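Local coordinates for glucose import ATP-binding protein GlcV (Sulfolobus solfataricus, PDB 1OXU) that hydrolyses ATP to drive glucose uptake, as the energy-coupling subunit of the GlcSTUV ABC transporter, at residues T46-I51 with L161-E166; V9-K14 with G53-S58; G299-I304 with I313-L318; R271-I276 with K348-N353. All blocks are in the same frame, centred on the assembly; numbering follows the deposited sequence.

How the contacts relate
From the N terminus, strand 4-13 supplies the first half of contact 2, which closes when the loop after helix 44-52 returns to it. Contact 1 opens inside that span, on the helix itself, and closes only at strand 161-165, so the two cross along the chain. They touch through Thr-46 and Lys-11, and both reach the ADP, tying the P-loop helix to the antiparallel sheet and to the central mixed sheet. Contacts 4 and 3 follow in the C-terminal part: strand 271-276 waits for the chain end at 348-353, and the hairpin of contact 3 is made and finished in between, its centre about 21 Å from that of contact 4.

Contact 1: residues T46-I51 with L161-E166; sequences TFMRII and LLLLDE. With ADP (adenosine-5'-diphosphate), chain B.
Met-48 and Ile-51 of helix 46-51 make the contact with strand 161-165, which runs nearly antiparallel to the helix, while Thr-46 at the segment's start faces the nucleotide. Two donors of Thr-46 converge on one phosphate oxygen: its N lies 2.9 Å from ADP O1A, and its OG1 lies 2.8 Å from the same atom. With OG1 beside the backbone N (chi1 -64°), both can reach that oxygen together. Met-48 bends at chi2 and chi3, which carries CE over the strand's backbone, 3.3 Å from Leu-164 O and 3.7 Å from Leu-163 CB. This is the P-loop NTPase arrangement: the helix that starts within Walker A packs on the central mixed sheet beside the Walker B strand, whose hydrophobic run ends in Asp-165 and Glu-166. Asp-165 OD2 is hydrogen-bonded to Thr-45 OG1, and the aspartate side chain lies about 4 Å from a bound magnesium ion. One turn beyond Met-48, Ile-51 uses its CG2 branch, meeting Leu-161 CD2 at 3.8 Å with the two side chains roughly at right angles. The same methyl lies 4.0 Å from Leu-163 CD2, while Ile-51 CG1 turns back over a face of the Phe-47 ring.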
# COMPACT_ATOMS: atom_id res chain seq x y z
N THR A 46 -2.99 5.88 13.02
CA THR A 46 -3.41 7.17 13.55
C THR A 46 -4.33 7.85 12.54
O THR A 46 -5.38 8.39 12.90
CB THR A 46 -2.20 8.08 13.85
OG1 THR A 46 -1.40 7.48 14.88
CG2 THR A 46 -2.67 9.39 14.47
N PHE A 47 -3.93 7.82 11.28
CA PHE A 47 -4.70 8.43 10.20
C PHE A 47 -6.09 7.79 10.11
O PHE A 47 -7.10 8.49 10.10
CB PHE A 47 -3.95 8.29 8.86
CG PHE A 47 -4.69 8.83 7.67
CD1 PHE A 47 -4.77 10.19 7.44
CD2 PHE A 47 -5.30 7.96 6.78
CE1 PHE A 47 -5.45 10.68 6.34
CE2 PHE A 47 -5.98 8.45 5.67
CZ PHE A 47 -6.05 9.81 5.45
N MET A 48 -6.13 6.46 10.07
CA MET A 48 -7.40 5.76 9.94
C MET A 48 -8.33 6.03 11.13
O MET A 48 -9.53 6.17 11.00
CB MET A 48 -7.11 4.26 9.84
CG MET A 48 -6.44 3.89 8.51
SD MET A 48 -7.54 4.11 7.11
CE MET A 48 -8.19 2.43 7.04
N ARG A 49 -7.76 6.12 12.33
CA ARG A 49 -8.56 6.41 13.52
C ARG A 49 -9.20 7.79 13.43
O ARG A 49 -10.35 7.99 13.86
CB ARG A 49 -7.71 6.25 14.80
CG ARG A 49 -7.40 4.78 15.14
CD ARG A 49 -6.45 4.56 16.33
NE ARG A 49 -6.94 5.16 17.57
CZ ARG A 49 -7.84 4.59 18.37
NH1 ARG A 49 -8.38 3.42 18.06
NH2 ARG A 49 -8.21 5.21 19.49
N ILE A 50 -8.47 8.75 12.86
CA ILE A 50 -9.01 10.10 12.69
C ILE A 50 -10.14 10.10 11.65
O ILE A 50 -11.16 10.77 11.82
CB ILE A 50 -7.89 11.10 12.32
CG1 ILE A 50 -7.04 11.41 13.56
CG2 ILE A 50 -8.49 12.41 11.76
CD1 ILE A 50 -5.75 12.19 13.27
N ILE A 51 -9.97 9.32 10.59
CA ILE A 51 -11.03 9.22 9.58
C ILE A 51 -12.27 8.58 10.19
O ILE A 51 -13.40 8.99 9.91
CB ILE A 51 -10.58 8.40 8.37
CG1 ILE A 51 -9.36 9.02 7.68
CG2 ILE A 51 -11.76 8.26 7.38
CD1 ILE A 51 -9.57 10.45 7.22
N LEU A 161 -18.68 4.46 3.78
CA LEU A 161 -17.22 4.33 3.79
C LEU A 161 -16.76 3.06 4.50
O LEU A 161 -17.22 2.74 5.60
CB LEU A 161 -16.61 5.55 4.49
CG LEU A 161 -15.11 5.59 4.82
CD1 LEU A 161 -14.26 5.49 3.55
CD2 LEU A 161 -14.79 6.88 5.60
N LEU A 162 -15.85 2.32 3.88
CA LEU A 162 -15.29 1.14 4.51
C LEU A 162 -13.79 1.34 4.74
O LEU A 162 -13.06 1.69 3.81
CB LEU A 162 -15.54 -0.11 3.66
CG LEU A 162 -14.94 -1.42 4.16
CD1 LEU A 162 -15.68 -1.92 5.39
CD2 LEU A 162 -14.97 -2.45 3.05
N LEU A 163 -13.35 1.13 5.98
CA LEU A 163 -11.95 1.33 6.36
C LEU A 163 -11.26 0.01 6.70
O LEU A 163 -11.73 -0.74 7.56
CB LEU A 163 -11.83 2.28 7.56
CG LEU A 163 -12.60 3.60 7.45
CD1 LEU A 163 -12.56 4.37 8.77
CD2 LEU A 163 -12.08 4.44 6.28
N LEU A 164 -10.14 -0.26 6.05
CA LEU A 164 -9.38 -1.48 6.28
C LEU A 164 -7.98 -1.14 6.74
O LEU A 164 -7.21 -0.51 6.02
CB LEU A 164 -9.30 -2.32 5.01
CG LEU A 164 -10.53 -3.15 4.65
CD1 LEU A 164 -11.80 -2.51 5.17
CD2 LEU A 164 -10.61 -3.40 3.15
N ASP A 165 -7.64 -1.56 7.95
CA ASP A 165 -6.31 -1.32 8.47
C ASP A 165 -5.51 -2.62 8.52
O ASP A 165 -5.65 -3.41 9.45
CB ASP A 165 -6.38 -0.69 9.86
CG ASP A 165 -5.02 -0.25 10.37
OD1 ASP A 165 -4.01 -0.51 9.69
OD2 ASP A 165 -4.88 0.35 11.45
N GLU A 166 -4.68 -2.83 7.50
CA GLU A 166 -3.84 -4.03 7.42
C GLU A 166 -4.63 -5.29 7.73
O GLU A 166 -4.24 -6.07 8.59
CB GLU A 166 -2.69 -3.93 8.42
CG GLU A 166 -1.71 -2.82 8.11
CD GLU A 166 -0.40 -3.00 8.86
OE1 GLU A 166 0.10 -4.14 8.91
OE2 GLU A 166 0.11 -2.01 9.41
PB ADP B . 1.53 2.75 11.89
O1B ADP B . 1.83 3.25 10.54
O2B ADP B . 0.10 2.22 11.95
O3B ADP B . 2.50 1.60 12.24
PA ADP B . 0.84 4.54 14.07
O1A ADP B . -0.20 5.43 13.47
O2A ADP B . 0.22 3.45 14.95
O3A ADP B . 1.81 3.98 12.91
O5' ADP B . 1.82 5.43 14.98
C5' ADP B . 2.53 6.53 14.47
C4' ADP B . 3.38 7.15 15.57
O4' ADP B . 2.54 7.69 16.58
C3' ADP B . 4.25 6.10 16.23
O3' ADP B . 5.46 6.70 16.63
C2' ADP B . 3.46 5.71 17.46
O2' ADP B . 4.32 5.31 18.50
C1' ADP B . 2.76 7.02 17.81
N9 ADP B . 1.48 6.75 18.47
C8 ADP B . 0.35 6.20 17.92
N7 ADP B . -0.59 6.13 18.88
C5 ADP B . -0.08 6.62 20.03
C6 ADP B . -0.61 6.77 21.30
N6 ADP B . -1.93 6.74 21.50
N1 ADP B . 0.19 7.31 22.28
C2 ADP B . 1.49 7.70 22.02
N3 ADP B . 2.01 7.54 20.75
C4 ADP B . 1.23 7.01 19.78

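Contact 2: residues V9-K14 with G53-S58. With ADP (adenosine-5'-diphosphate), chain B.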
# COMPACT_ATOMS: atom_id res chain seq x y z
N VAL A 9 -4.07 18.20 8.18
CA VAL A 9 -4.23 17.45 9.42
C VAL A 9 -2.92 17.03 10.05
O VAL A 9 -2.08 16.39 9.42
CB VAL A 9 -5.13 16.22 9.23
CG1 VAL A 9 -5.01 15.28 10.42
CG2 VAL A 9 -6.59 16.66 9.04
N SER A 10 -2.74 17.42 11.31
CA SER A 10 -1.58 17.03 12.11
C SER A 10 -2.07 16.36 13.39
O SER A 10 -3.17 16.63 13.85
CB SER A 10 -0.73 18.26 12.47
OG SER A 10 -0.02 18.75 11.35
N LYS A 11 -1.24 15.49 13.95
CA LYS A 11 -1.59 14.79 15.19
C LYS A 11 -0.34 14.58 16.03
O LYS A 11 0.63 14.00 15.56
CB LYS A 11 -2.25 13.44 14.89
CG LYS A 11 -2.51 12.61 16.15
CD LYS A 11 -3.59 13.24 17.02
CE LYS A 11 -3.80 12.46 18.32
NZ LYS A 11 -4.89 13.04 19.16
N VAL A 12 -0.36 15.06 17.26
CA VAL A 12 0.80 14.91 18.12
C VAL A 12 0.50 14.01 19.32
O VAL A 12 -0.64 13.89 19.73
CB VAL A 12 1.35 16.27 18.61
CG1 VAL A 12 1.71 17.16 17.42
CG2 VAL A 12 0.35 16.97 19.53
N PHE A 13 1.54 13.35 19.83
CA PHE A 13 1.43 12.52 21.02
C PHE A 13 2.54 12.94 21.98
O PHE A 13 3.40 13.76 21.63
CB PHE A 13 1.57 11.03 20.69
CG PHE A 13 0.38 10.45 19.96
CD1 PHE A 13 0.49 10.03 18.64
CD2 PHE A 13 -0.85 10.32 20.60
CE1 PHE A 13 -0.60 9.50 17.96
CE2 PHE A 13 -1.96 9.80 19.93
CZ PHE A 13 -1.84 9.38 18.61
N LYS A 14 2.52 12.38 23.18
CA LYS A 14 3.51 12.71 24.21
C LYS A 14 3.63 14.22 24.44
O LYS A 14 4.73 14.76 24.46
CB LYS A 14 4.88 12.10 23.88
CG LYS A 14 4.89 10.57 23.82
CD LYS A 14 6.29 9.99 23.93
CE LYS A 14 6.34 8.51 23.52
NZ LYS A 14 5.32 7.67 24.22
N GLY A 53 -13.14 8.63 13.33
CA GLY A 53 -13.70 9.48 14.37
C GLY A 53 -13.33 8.99 15.76
O GLY A 53 -13.82 9.50 16.76
N LEU A 54 -12.49 7.96 15.82
CA LEU A 54 -11.99 7.43 17.09
C LEU A 54 -10.92 8.35 17.69
O LEU A 54 -10.51 8.17 18.83
CB LEU A 54 -11.40 6.04 16.89
CG LEU A 54 -12.39 4.99 16.40
CD1 LEU A 54 -11.67 3.70 16.04
CD2 LEU A 54 -13.46 4.74 17.47
N ASP A 55 -10.44 9.29 16.89
CA ASP A 55 -9.46 10.28 17.36
C ASP A 55 -9.72 11.51 16.51
O ASP A 55 -10.48 11.44 15.55
CB ASP A 55 -8.03 9.76 17.15
CG ASP A 55 -7.00 10.44 18.06
OD1 ASP A 55 -7.28 11.53 18.63
OD2 ASP A 55 -5.87 9.95 18.27
N VAL A 56 -9.11 12.64 16.88
CA VAL A 56 -9.28 13.87 16.14
C VAL A 56 -7.92 14.47 15.81
O VAL A 56 -6.93 14.16 16.47
CB VAL A 56 -10.07 14.92 16.95
CG1 VAL A 56 -11.51 14.50 17.13
CG2 VAL A 56 -9.38 15.18 18.30
N PRO A 57 -7.88 15.35 14.81
CA PRO A 57 -6.65 16.06 14.47
C PRO A 57 -6.27 17.01 15.61
O PRO A 57 -7.17 17.57 16.24
CB PRO A 57 -7.05 16.89 13.24
CG PRO A 57 -8.33 16.30 12.75
CD PRO A 57 -9.01 15.72 13.94
N SER A 58 -4.99 17.17 15.90
CA SER A 58 -4.55 18.16 16.88
C SER A 58 -4.75 19.53 16.25
O SER A 58 -5.23 20.46 16.88
CB SER A 58 -3.07 17.95 17.24
OG SER A 58 -2.82 16.62 17.64
PB ADP B . 1.53 2.75 11.89
O1B ADP B . 1.83 3.25 10.54
O2B ADP B . 0.10 2.22 11.95
O3B ADP B . 2.50 1.60 12.24
PA ADP B . 0.84 4.54 14.07
O1A ADP B . -0.20 5.43 13.47
O2A ADP B . 0.22 3.45 14.95
O3A ADP B . 1.81 3.98 12.91
O5' ADP B . 1.82 5.43 14.98
C5' ADP B . 2.53 6.53 14.47
C4' ADP B . 3.38 7.15 15.57
O4' ADP B . 2.54 7.69 16.58
C3' ADP B . 4.25 6.10 16.23
O3' ADP B . 5.46 6.70 16.63
C2' ADP B . 3.46 5.71 17.46
O2' ADP B . 4.32 5.31 18.50
C1' ADP B . 2.76 7.02 17.81
N9 ADP B . 1.48 6.75 18.47
C8 ADP B . 0.35 6.20 17.92
N7 ADP B . -0.59 6.13 18.88
C5 ADP B . -0.08 6.62 20.03
C6 ADP B . -0.61 6.77 21.30
N6 ADP B . -1.93 6.74 21.50
N1 ADP B . 0.19 7.31 22.28
C2 ADP B . 1.49 7.70 22.02
N3 ADP B . 2.01 7.54 20.75
C4 ADP B . 1.23 7.01 19.78
O HOH W 1 -4.18 16.06 20.12
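Residues 55-58 run at nearly a right angle (97°) to strand 9-13, and Ser-58 N donates to Ser-10 O at 2.8 Å where the two backbones meet. Strand 9-13 belongs to the antiparallel sheet of the ABC ATPase domain, and its end carries the aromatic residue that stacks on the adenine, the A-loop of this family. Phe-13 lies flat on the base, its ring centre over ADP C5. Ser-58 reaches back with its side chain too: OG, beside its own backbone N, accepts from Val-12 N at 2.9 Å along a fairly straight bond (161°). Lys-11 leaves the strand with CG anti to its N (chi1 174°) and bends at chi2, bringing its ammonium to Asp-55 in a salt bridge. Val-9 CG1 packs on Pro-57 CB at 3.8 Å, and the proline also rests on Ile-50 of the P-loop helix. A water ties the polar groups together, 3.2 Å from Lys-11 NZ and 2.9 Å from Ser-58 OG. Asp-55 OD1 is gripped twice from the same face of its carboxylate: Lys-11 NZ sits 2.9 Å away on the syn side, and Val-56 N sits 2.8 Å away on the anti side.

Contact 3: residues G299-I304 with I313-L318; sequences GKVKVI and ITITPL
A classic beta bulge interrupts the hairpin formed by strands 294-307 and 310-317, in the antiparallel sheet of the C-terminal domain, whose family is grouped with the OB folds. Lys-302 and Val-303 both face Thr-314, whose carbonyl oxygen takes Lys-302 N at 2.7 Å and, more weakly, Val-303 N at 3.3 Å. The extra residue moves the register by one: Val-301 stands in a non-hydrogen-bonded pair with Ile-315, yet Val-303, two residues on, is paired with Thr-314. Beyond the bulge, Thr-314 N returns a bond to Val-303 O almost straight along that carbonyl. On the other side of it, Lys-300 and Thr-316 form a regular hydrogen-bonded pair with bonds in both directions.

Val-303 and Thr-314 lie side by side and point the same way; CG1 of the valine, set between its backbone N and carbonyl carbon (chi1 63°), comes 3.7 Å from Thr-314 CB. Lys-302 runs out extended across Thr-316, its CD 3.9 Å from the threonine CG2, and carries its ammonium to a salt bridge with Glu-323. In the buried layer Val-301 meets Ile-315 at about a right angle, CG2 to CG2 at 4.1 Å. Ile-313 and Ile-315 both continue onto Leu-283 of strand 281-284. Near Lys-300 a water donates a hydrogen bond to Lys-300 O at 2.9 Å and lies 2.6 Å from Thr-316 OG1.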
# COMPACT_ATOMS: atom_id res chain seq x y z
N GLY A 299 30.37 -5.44 -16.59
CA GLY A 299 30.06 -5.92 -15.26
C GLY A 299 30.60 -7.33 -15.06
O GLY A 299 31.14 -7.93 -15.99
N LYS A 300 30.44 -7.85 -13.85
CA LYS A 300 30.89 -9.19 -13.52
C LYS A 300 29.86 -9.88 -12.64
O LYS A 300 29.44 -9.32 -11.63
CB LYS A 300 32.25 -9.12 -12.80
CG LYS A 300 32.98 -10.44 -12.65
CD LYS A 300 34.39 -10.21 -12.10
CE LYS A 300 35.24 -11.48 -12.16
NZ LYS A 300 34.82 -12.47 -11.13
N VAL A 301 29.46 -11.09 -13.02
CA VAL A 301 28.47 -11.83 -12.24
C VAL A 301 29.04 -12.29 -10.91
O VAL A 301 30.07 -12.96 -10.85
CB VAL A 301 27.91 -13.06 -13.00
CG1 VAL A 301 26.97 -13.85 -12.09
CG2 VAL A 301 27.19 -12.64 -14.26
N LYS A 302 28.35 -11.93 -9.84
CA LYS A 302 28.80 -12.23 -8.49
C LYS A 302 28.15 -13.48 -7.90
O LYS A 302 28.80 -14.26 -7.22
CB LYS A 302 28.56 -11.04 -7.57
CG LYS A 302 29.05 -11.24 -6.15
CD LYS A 302 28.61 -10.11 -5.24
CE LYS A 302 28.98 -10.37 -3.79
NZ LYS A 302 28.25 -9.45 -2.88
N VAL A 303 26.85 -13.65 -8.14
CA VAL A 303 26.15 -14.80 -7.59
C VAL A 303 24.78 -14.96 -8.25
O VAL A 303 24.20 -13.98 -8.70
CB VAL A 303 25.97 -14.68 -6.07
CG1 VAL A 303 25.10 -13.46 -5.73
CG2 VAL A 303 25.36 -15.95 -5.50
N ILE A 304 24.28 -16.18 -8.31
CA ILE A 304 23.00 -16.42 -8.95
C ILE A 304 22.02 -17.14 -8.03
O ILE A 304 22.42 -17.95 -7.19
CB ILE A 304 23.18 -17.23 -10.24
CG1 ILE A 304 21.83 -17.45 -10.92
CG2 ILE A 304 23.85 -18.56 -9.95
CD1 ILE A 304 21.93 -18.20 -12.23
N ILE A 313 20.00 -12.84 -11.05
CA ILE A 313 21.42 -12.68 -11.33
C ILE A 313 21.94 -11.41 -10.70
O ILE A 313 21.41 -10.33 -10.96
CB ILE A 313 21.67 -12.68 -12.85
CG1 ILE A 313 21.09 -13.95 -13.48
CG2 ILE A 313 23.17 -12.55 -13.16
CD1 ILE A 313 21.16 -13.96 -15.00
N THR A 314 22.97 -11.54 -9.87
CA THR A 314 23.58 -10.39 -9.22
C THR A 314 24.95 -10.12 -9.81
O THR A 314 25.79 -11.03 -9.89
CB THR A 314 23.69 -10.63 -7.70
OG1 THR A 314 22.38 -10.71 -7.12
CG2 THR A 314 24.30 -9.41 -7.02
N ILE A 315 25.18 -8.89 -10.22
CA ILE A 315 26.49 -8.48 -10.72
C ILE A 315 27.00 -7.28 -9.94
O ILE A 315 26.29 -6.69 -9.13
CB ILE A 315 26.40 -8.06 -12.20
CG1 ILE A 315 25.85 -6.63 -12.28
CG2 ILE A 315 25.56 -9.05 -13.01
CD1 ILE A 315 25.69 -6.11 -13.68
N THR A 316 28.25 -6.93 -10.20
CA THR A 316 28.83 -5.72 -9.73
C THR A 316 29.57 -5.16 -10.89
O THR A 316 29.92 -5.86 -11.84
CB THR A 316 29.81 -6.06 -8.60
OG1 THR A 316 30.94 -6.74 -9.15
CG2 THR A 316 29.13 -6.98 -7.58
N PRO A 317 29.78 -3.85 -10.94
CA PRO A 317 30.64 -3.27 -11.97
C PRO A 317 32.07 -3.68 -11.67
O PRO A 317 32.34 -4.17 -10.57
CB PRO A 317 30.49 -1.76 -11.74
CG PRO A 317 29.22 -1.62 -10.96
CD PRO A 317 29.17 -2.83 -10.07
N LEU A 318 32.97 -3.52 -12.63
CA LEU A 318 34.37 -3.77 -12.33
C LEU A 318 34.82 -2.62 -11.43
O LEU A 318 34.39 -1.48 -11.62
CB LEU A 318 35.22 -3.78 -13.59
CG LEU A 318 34.89 -4.70 -14.77
CD1 LEU A 318 36.11 -4.79 -15.69
CD2 LEU A 318 34.47 -6.08 -14.30
O HOH W 2 31.15 -9.31 -9.26

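Contact 4: residues R271-I276 with K348-N353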
# COMPACT_ATOMS: atom_id res chain seq x y z
N ARG A 271 27.34 14.29 -5.83
CA ARG A 271 27.06 12.88 -6.04
C ARG A 271 25.57 12.67 -6.31
O ARG A 271 24.77 13.58 -6.14
CB ARG A 271 27.52 12.06 -4.83
CG ARG A 271 28.95 12.39 -4.39
CD ARG A 271 29.49 11.52 -3.27
NE ARG A 271 29.58 10.11 -3.66
CZ ARG A 271 30.46 9.63 -4.54
NH1 ARG A 271 31.32 10.44 -5.13
NH2 ARG A 271 30.46 8.34 -4.82
N ALA A 272 25.21 11.47 -6.75
CA ALA A 272 23.82 11.18 -7.06
C ALA A 272 23.44 9.75 -6.71
O ALA A 272 24.28 8.85 -6.69
CB ALA A 272 23.54 11.44 -8.53
N ILE A 273 22.16 9.56 -6.44
CA ILE A 273 21.64 8.23 -6.17
C ILE A 273 20.97 7.73 -7.44
O ILE A 273 20.10 8.39 -8.00
CB ILE A 273 20.64 8.27 -5.02
CG1 ILE A 273 21.35 8.66 -3.72
CG2 ILE A 273 19.97 6.91 -4.86
CD1 ILE A 273 22.45 7.69 -3.32
N ILE A 274 21.42 6.57 -7.92
CA ILE A 274 20.83 5.96 -9.10
C ILE A 274 19.83 4.89 -8.69
O ILE A 274 20.14 4.05 -7.84
CB ILE A 274 21.92 5.35 -10.01
CG1 ILE A 274 22.72 6.44 -10.71
CG2 ILE A 274 21.29 4.43 -11.04
CD1 ILE A 274 21.95 7.15 -11.81
N GLY A 275 18.64 4.93 -9.28
CA GLY A 275 17.63 3.91 -9.06
C GLY A 275 17.30 3.19 -10.35
O GLY A 275 16.85 3.80 -11.32
N ILE A 276 17.52 1.88 -10.38
CA ILE A 276 17.21 1.07 -11.57
C ILE A 276 16.50 -0.23 -11.19
O ILE A 276 17.06 -1.07 -10.49
CB ILE A 276 18.51 0.78 -12.38
CG1 ILE A 276 18.17 0.14 -13.73
CG2 ILE A 276 19.45 -0.12 -11.59
CD1 ILE A 276 17.56 1.11 -14.73
N LYS A 348 16.25 6.12 -12.73
CA LYS A 348 15.81 7.10 -11.75
C LYS A 348 17.03 7.72 -11.07
O LYS A 348 17.98 7.02 -10.72
CB LYS A 348 14.86 6.46 -10.74
CG LYS A 348 13.55 5.99 -11.37
CD LYS A 348 12.99 4.79 -10.66
CE LYS A 348 11.66 4.34 -11.27
NZ LYS A 348 11.79 3.72 -12.63
N VAL A 349 17.01 9.04 -10.90
CA VAL A 349 18.16 9.74 -10.35
C VAL A 349 17.76 10.77 -9.31
O VAL A 349 16.79 11.50 -9.49
CB VAL A 349 18.95 10.43 -11.48
CG1 VAL A 349 18.10 11.47 -12.17
CG2 VAL A 349 20.23 11.04 -10.94
N PHE A 350 18.52 10.83 -8.22
CA PHE A 350 18.25 11.77 -7.15
C PHE A 350 19.54 12.36 -6.60
O PHE A 350 20.58 11.69 -6.56
CB PHE A 350 17.51 11.09 -6.00
CG PHE A 350 16.41 10.17 -6.44
CD1 PHE A 350 16.67 8.85 -6.74
CD2 PHE A 350 15.10 10.63 -6.54
CE1 PHE A 350 15.66 8.00 -7.15
CE2 PHE A 350 14.09 9.78 -6.94
CZ PHE A 350 14.37 8.46 -7.24
N GLU A 351 19.48 13.61 -6.16
CA GLU A 351 20.64 14.23 -5.54
C GLU A 351 20.90 13.43 -4.27
O GLU A 351 19.96 12.94 -3.64
CB GLU A 351 20.35 15.68 -5.18
CG GLU A 351 19.84 16.51 -6.35
CD GLU A 351 19.76 17.99 -6.03
OE1 GLU A 351 20.30 18.41 -4.98
OE2 GLU A 351 19.16 18.74 -6.82
N LYS A 352 22.16 13.28 -3.90
CA LYS A 352 22.49 12.58 -2.66
C LYS A 352 22.43 13.56 -1.49
O LYS A 352 22.70 14.75 -1.66
CB LYS A 352 23.87 11.92 -2.74
CG LYS A 352 24.27 11.21 -1.46
CD LYS A 352 25.73 10.79 -1.50
CE LYS A 352 26.23 10.44 -0.10
NZ LYS A 352 25.33 9.46 0.59
N ASN A 353 22.07 13.05 -0.32
CA ASN A 353 21.97 13.88 0.87
C ASN A 353 22.93 15.05 0.84
O ASN A 353 22.61 16.12 0.33
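Ile-273 and Phe-350 form a hydrogen-bonded pair with their side chains on the same face of the sheet, and the phenylalanine torsion (chi1 -43°) sets its ring with CD1 3.7 Å from Ile-273 O and 4.3 Å from Ile-273 CG2. Helix 235-241 covers both through Ile-235. The other isoleucine branch, CG1, lies beside the backbone N and extends toward Lys-352, 4.2 Å from its CB. On the opposite face Val-349 puts CG2 anti to its N, where it meets Ala-272 CB at 4.1 Å and Ile-274 CD1 slightly farther off. Strands 271-276 and 348-351 pair antiparallel here, the C-terminal strand adding itself at one edge of an antiparallel sheet in which 271-276 is also bonded to strand 245-252. Two of the backbone bonds are short: Gly-275 N to Lys-348 O is 2.6 Å and Ile-273 N to Phe-350 O is 2.7 Å. Lys-348 lays the start of its side chain against the glycine, CB 3.4 Å from Gly-275 O, before its end leads away. Past the strand, Lys-352 holds CG anti to its N (chi1 179°) and passes CD 4.0 Å from Arg-271 CB, near the plane of the guanidinium at its edge. Its ammonium forms a salt bridge with Glu-248, which also makes a long, weak ion pair with Arg-271.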